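PDB 3H6E: carbohydrate kinase, FGGY from Novosphingobium aromaticivorans, which probably acts as a carbohydrate kinase of the FGGY family, transferring a phosphoryl group from ATP to a sugar or related substrate. Local coordinates for residues T257-F261 and G300-I304; I338-L342 and A369-Y373. Residue numbers count along the deposited sequence, not the author numbering.

Contact 1 of 2, residues T257-F261 and G300-I304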
loop_
_atom_site.group_PDB
_atom_site.type_symbol
_atom_site.label_atom_id
_atom_site.label_comp_id
_atom_site.label_asym_id
_atom_site.label_seq_id
_atom_site.Cartn_x
_atom_site.Cartn_y
_atom_site.Cartn_z
ATOM N N THR A 257 -9.077 -2.069 1.457
ATOM C CA THR A 257 -9.550 -3.317 2.032
ATOM C C THR A 257 -9.123 -4.509 1.184
ATOM O O THR A 257 -8.666 -4.347 0.055
ATOM C CB THR A 257 -11.087 -3.308 2.216
ATOM O OG1 THR A 257 -11.732 -3.321 0.937
ATOM C CG2 THR A 257 -11.523 -2.074 2.988
ATOM N N GLY A 258 -9.307 -5.701 1.736
ATOM C CA GLY A 258 -8.793 -6.930 1.165
ATOM C C GLY A 258 -8.361 -7.825 2.316
ATOM O O GLY A 258 -8.934 -7.753 3.406
ATOM N N THR A 259 -7.347 -8.658 2.100
ATOM C CA THR A 259 -6.799 -9.431 3.211
ATOM C C THR A 259 -6.445 -8.478 4.352
ATOM O O THR A 259 -6.783 -8.725 5.508
ATOM C CB THR A 259 -5.553 -10.237 2.807
ATOM O OG1 THR A 259 -5.925 -11.259 1.877
ATOM C CG2 THR A 259 -4.939 -10.893 4.028
ATOM N N TRP A 260 -5.776 -7.383 4.008
ATOM C CA TRP A 260 -5.478 -6.330 4.964
ATOM C C TRP A 260 -6.394 -5.125 4.755
ATOM O O TRP A 260 -6.569 -4.650 3.632
ATOM C CB TRP A 260 -4.021 -5.877 4.833
ATOM C CG TRP A 260 -3.023 -6.803 5.455
ATOM C CD1 TRP A 260 -2.383 -7.850 4.851
ATOM C CD2 TRP A 260 -2.537 -6.760 6.802
ATOM N NE1 TRP A 260 -1.536 -8.465 5.742
ATOM C CE2 TRP A 260 -1.611 -7.815 6.946
ATOM C CE3 TRP A 260 -2.799 -5.935 7.902
ATOM C CZ2 TRP A 260 -0.943 -8.063 8.144
ATOM C CZ3 TRP A 260 -2.136 -6.186 9.092
ATOM C CH2 TRP A 260 -1.220 -7.240 9.204
ATOM N N PHE A 261 -6.979 -4.644 5.845
ATOM C CA PHE A 261 -7.656 -3.358 5.848
ATOM C C PHE A 261 -6.643 -2.324 6.325
ATOM O O PHE A 261 -6.126 -2.427 7.435
ATOM C CB PHE A 261 -8.850 -3.384 6.800
ATOM C CG PHE A 261 -10.043 -4.120 6.266
ATOM C CD1 PHE A 261 -9.891 -5.272 5.512
ATOM C CD2 PHE A 261 -11.325 -3.674 6.548
ATOM C CE1 PHE A 261 -10.994 -5.953 5.031
ATOM C CE2 PHE A 261 -12.433 -4.353 6.075
ATOM C CZ PHE A 261 -12.269 -5.491 5.314
ATOM N N GLY A 300 -8.513 -7.378 8.282
ATOM C CA GLY A 300 -9.951 -7.473 8.136
ATOM C C GLY A 300 -10.419 -8.627 7.278
ATOM O O GLY A 300 -11.178 -9.473 7.741
ATOM N N GLY A 301 -9.968 -8.661 6.028
ATOM C CA GLY A 301 -10.403 -9.676 5.084
ATOM C C GLY A 301 -10.150 -11.096 5.552
ATOM O O GLY A 301 -10.908 -12.010 5.229
ATOM N N ARG A 302 -9.082 -11.283 6.317
ATOM C CA ARG A 302 -8.717 -12.603 6.809
ATOM C C ARG A 302 -9.687 -13.083 7.885
ATOM O O ARG A 302 -10.025 -14.266 7.952
ATOM C CB ARG A 302 -7.291 -12.589 7.360
ATOM C CG ARG A 302 -6.953 -13.793 8.219
ATOM C CD ARG A 302 -6.970 -15.078 7.412
ATOM N NE ARG A 302 -5.888 -15.124 6.430
ATOM C CZ ARG A 302 -4.676 -15.611 6.679
ATOM N NH1 ARG A 302 -4.386 -16.099 7.880
ATOM N NH2 ARG A 302 -3.753 -15.614 5.725
ATOM N N GLU A 303 -10.133 -12.158 8.729
ATOM C CA GLU A 303 -11.048 -12.505 9.810
ATOM C C GLU A 303 -12.432 -12.810 9.256
ATOM O O GLU A 303 -13.060 -13.803 9.625
ATOM C CB GLU A 303 -11.114 -11.374 10.833
ATOM C CG GLU A 303 -9.745 -10.822 11.212
ATOM C CD GLU A 303 -9.775 -10.011 12.490
ATOM O OE1 GLU A 303 -10.468 -10.428 13.441
ATOM O OE2 GLU A 303 -9.103 -8.960 12.546
ATOM N N ILE A 304 -12.901 -11.953 8.360
ATOM C CA ILE A 304 -14.169 -12.180 7.688
ATOM C C ILE A 304 -14.197 -13.567 7.039
ATOM O O ILE A 304 -15.177 -14.301 7.170
ATOM C CB ILE A 304 -14.439 -11.092 6.633
ATOM C CG1 ILE A 304 -14.689 -9.742 7.318
ATOM C CG2 ILE A 304 -15.616 -11.485 5.758
ATOM C CD1 ILE A 304 -15.016 -8.601 6.364
#

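Contact 2 of 2, residues I338-L342 and A369-Y373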
loop_
_atom_site.group_PDB
_atom_site.type_symbol
_atom_site.label_atom_id
_atom_site.label_comp_id
_atom_site.label_asym_id
_atom_site.label_seq_id
_atom_site.Cartn_x
_atom_site.Cartn_y
_atom_site.Cartn_z
ATOM N N ILE A 338 -19.745 -10.061 17.244
ATOM C CA ILE A 338 -18.451 -10.744 17.244
ATOM C C ILE A 338 -17.408 -9.921 17.986
ATOM O O ILE A 338 -17.267 -8.727 17.737
ATOM C CB ILE A 338 -17.929 -10.922 15.806
ATOM C CG1 ILE A 338 -18.967 -11.632 14.935
ATOM C CG2 ILE A 338 -16.591 -11.658 15.801
ATOM C CD1 ILE A 338 -18.717 -11.476 13.443
ATOM N N LEU A 339 -16.663 -10.558 18.882
ATOM C CA LEU A 339 -15.592 -9.876 19.603
ATOM C C LEU A 339 -14.217 -10.194 19.007
ATOM O O LEU A 339 -13.945 -11.336 18.641
ATOM C CB LEU A 339 -15.630 -10.247 21.084
ATOM C CG LEU A 339 -16.991 -10.131 21.775
ATOM C CD1 LEU A 339 -16.843 -10.350 23.267
ATOM C CD2 LEU A 339 -17.636 -8.785 21.498
ATOM N N PRO A 340 -13.352 -9.173 18.899
ATOM C CA PRO A 340 -11.973 -9.293 18.406
ATOM C C PRO A 340 -11.125 -10.138 19.351
ATOM O O PRO A 340 -11.409 -10.151 20.546
ATOM C CB PRO A 340 -11.465 -7.846 18.425
ATOM C CG PRO A 340 -12.693 -6.998 18.439
ATOM C CD PRO A 340 -13.702 -7.780 19.219
ATOM N N THR A 341 -10.101 -10.816 18.838
ATOM C CA THR A 341 -9.744 -10.766 17.426
ATOM C C THR A 341 -9.630 -12.174 16.854
ATOM O O THR A 341 -9.454 -13.143 17.594
ATOM C CB THR A 341 -8.384 -10.064 17.217
ATOM O OG1 THR A 341 -8.121 -9.930 15.815
ATOM C CG2 THR A 341 -7.265 -10.872 17.853
ATOM N N LEU A 342 -9.715 -12.282 15.533
ATOM C CA LEU A 342 -9.579 -13.572 14.865
ATOM C C LEU A 342 -8.185 -13.762 14.263
ATOM O O LEU A 342 -7.900 -14.793 13.658
ATOM C CB LEU A 342 -10.666 -13.753 13.800
ATOM C CG LEU A 342 -12.097 -13.786 14.344
ATOM C CD1 LEU A 342 -12.689 -12.380 14.392
ATOM C CD2 LEU A 342 -12.978 -14.710 13.513
ATOM N N ALA A 369 -23.407 -9.680 10.149
ATOM C CA ALA A 369 -22.766 -9.326 11.410
ATOM C C ALA A 369 -21.250 -9.243 11.262
ATOM O O ALA A 369 -20.591 -8.484 11.970
ATOM C CB ALA A 369 -23.141 -10.324 12.494
ATOM N N ALA A 370 -20.703 -10.032 10.345
ATOM C CA ALA A 370 -19.269 -10.005 10.083
ATOM C C ALA A 370 -18.865 -8.631 9.553
ATOM O O ALA A 370 -17.813 -8.104 9.906
ATOM C CB ALA A 370 -18.884 -11.103 9.093
ATOM N N CYS A 371 -19.716 -8.059 8.707
ATOM C CA CYS A 371 -19.476 -6.736 8.144
ATOM C C CYS A 371 -19.520 -5.647 9.210
ATOM O O CYS A 371 -18.915 -4.588 9.046
ATOM C CB CYS A 371 -20.503 -6.428 7.059
ATOM S SG CYS A 371 -20.411 -7.492 5.619
ATOM N N LEU A 372 -20.240 -5.909 10.296
ATOM C CA LEU A 372 -20.352 -4.938 11.382
ATOM C C LEU A 372 -19.095 -4.933 12.232
ATOM O O LEU A 372 -18.601 -3.875 12.619
ATOM C CB LEU A 372 -21.569 -5.235 12.265
ATOM C CG LEU A 372 -22.956 -5.072 11.638
ATOM C CD1 LEU A 372 -24.028 -5.017 12.726
ATOM C CD2 LEU A 372 -23.017 -3.832 10.759
ATOM N N TYR A 373 -18.586 -6.127 12.519
ATOM C CA TYR A 373 -17.383 -6.293 13.325
ATOM C C TYR A 373 -16.180 -5.608 12.676
ATOM O O TYR A 373 -15.304 -5.081 13.366
ATOM C CB TYR A 373 -17.099 -7.785 13.546
ATOM C CG TYR A 373 -15.682 -8.094 13.977
ATOM C CD1 TYR A 373 -15.312 -8.040 15.314
ATOM C CD2 TYR A 373 -14.714 -8.440 13.044
ATOM C CE1 TYR A 373 -14.016 -8.319 15.707
ATOM C CE2 TYR A 373 -13.418 -8.721 13.428
ATOM C CZ TYR A 373 -13.076 -8.662 14.758
ATOM O OH TYR A 373 -11.787 -8.939 15.146
#

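Contact 1 of 2, residues T257-F261 and G300-I304
A glycine-lined contact between a turn and the start of a helix joins these segments in the C-terminal lobe of the FGGY kinase, an actin-like ATPase fold. The turn at 257-260 links antiparallel strands 252-256 and 261-266, and Phe261 begins the second strand; the turn's position and Thr-Gly-Thr sequence are consistent with the phosphate 2 loop that faces the nucleotide's phosphates in relatives. Helix 300-308, which follows the neighbouring strand 292-298, sets its first turn against this hairpin. Gly258 adopts backbone angles that by themselves call for glycine, since a CB would jam against the preceding carbonyl. Two more glycines permit the close approach: a CB on Gly300 would strike the Phe261 ring, and one on Gly301 would strike Gly258 O and Thr259 CA. With no CB in the way, Gly301 CA comes within 2.9 Å of Gly258 O in a CA-H...O contact. Phe261 supplies the apolar side of the joint. Its ring offers a face to Gly300 in a CH-pi contact, with Gly300 CA 3.8 Å from the ring centroid, and the flat, buried phenyl suits this cramped place. One turn along the helix, Ile304 extends the hydrophobic patch, its CD1 4.3 Å from Phe261 CZ.

Contact 2 of 2, residues I338-L342 and A369-Y373
Tyr373 is the large bump here: it projects from helix 363-384 into a hollow formed by the bend of 338-342 as strand 337-339 runs out into loop. Ile338 forms one wall, its CG2 over a face of the ring, 4.2 Å from the centroid in a CH-pi contact. The same branched side chain also reaches the helix surface, where Ile338 CD1 sits 3.7 Å from Ala370 CA; the small residues Ala369 and Ala370 keep the helix low enough for isoleucine to settle on it. Pro340 closes in at the ring edge, with Pro340 CG 3.3 Å from Tyr373 CE1, a tight fit for its rigid ring. The peptide bond between Pro340 and Thr341 is cis, so the chain turns sharply around the tip of the tyrosine, and Leu342 comes back with its CD1 3.8 Å from Tyr373 CZ. A flat ring suits a place with Ile338 over its face and Pro340 at its edge, while its hydroxyl is satisfied by a hydrogen bond to Glu303. Leu339, pointing away from helix 363-384, and Pro340 also pack against Trp464. A long helix's tyrosine thus fills a strand-end and cis-peptide-loop pocket in the C-terminal lobe of the FGGY kinase fold.

How the contacts relate
Both contacts belong to the C-terminal lobe, on the same side of the chain's centre, with their centres about 11 Å apart. They come in series: contact 1 closes at the start of helix 300-308 before contact 2 opens on strand 337-339. In the order of the actin-like core, strands 252-256, 261-266 and 292-298 come first, and helix 363-384 then leads to strand 390-394, which lies beside 252-256. Contacts 1 and 2 meet directly through Glu303, whose OE1 lies 2.6 Å from Tyr373 OH and 2.9 Å from Leu342 N, both hydrogen bonds. One buried carboxylate thus ties the helix beside the probable phosphate loop to the buried packing around helix 363-384, farther from the chain's centre.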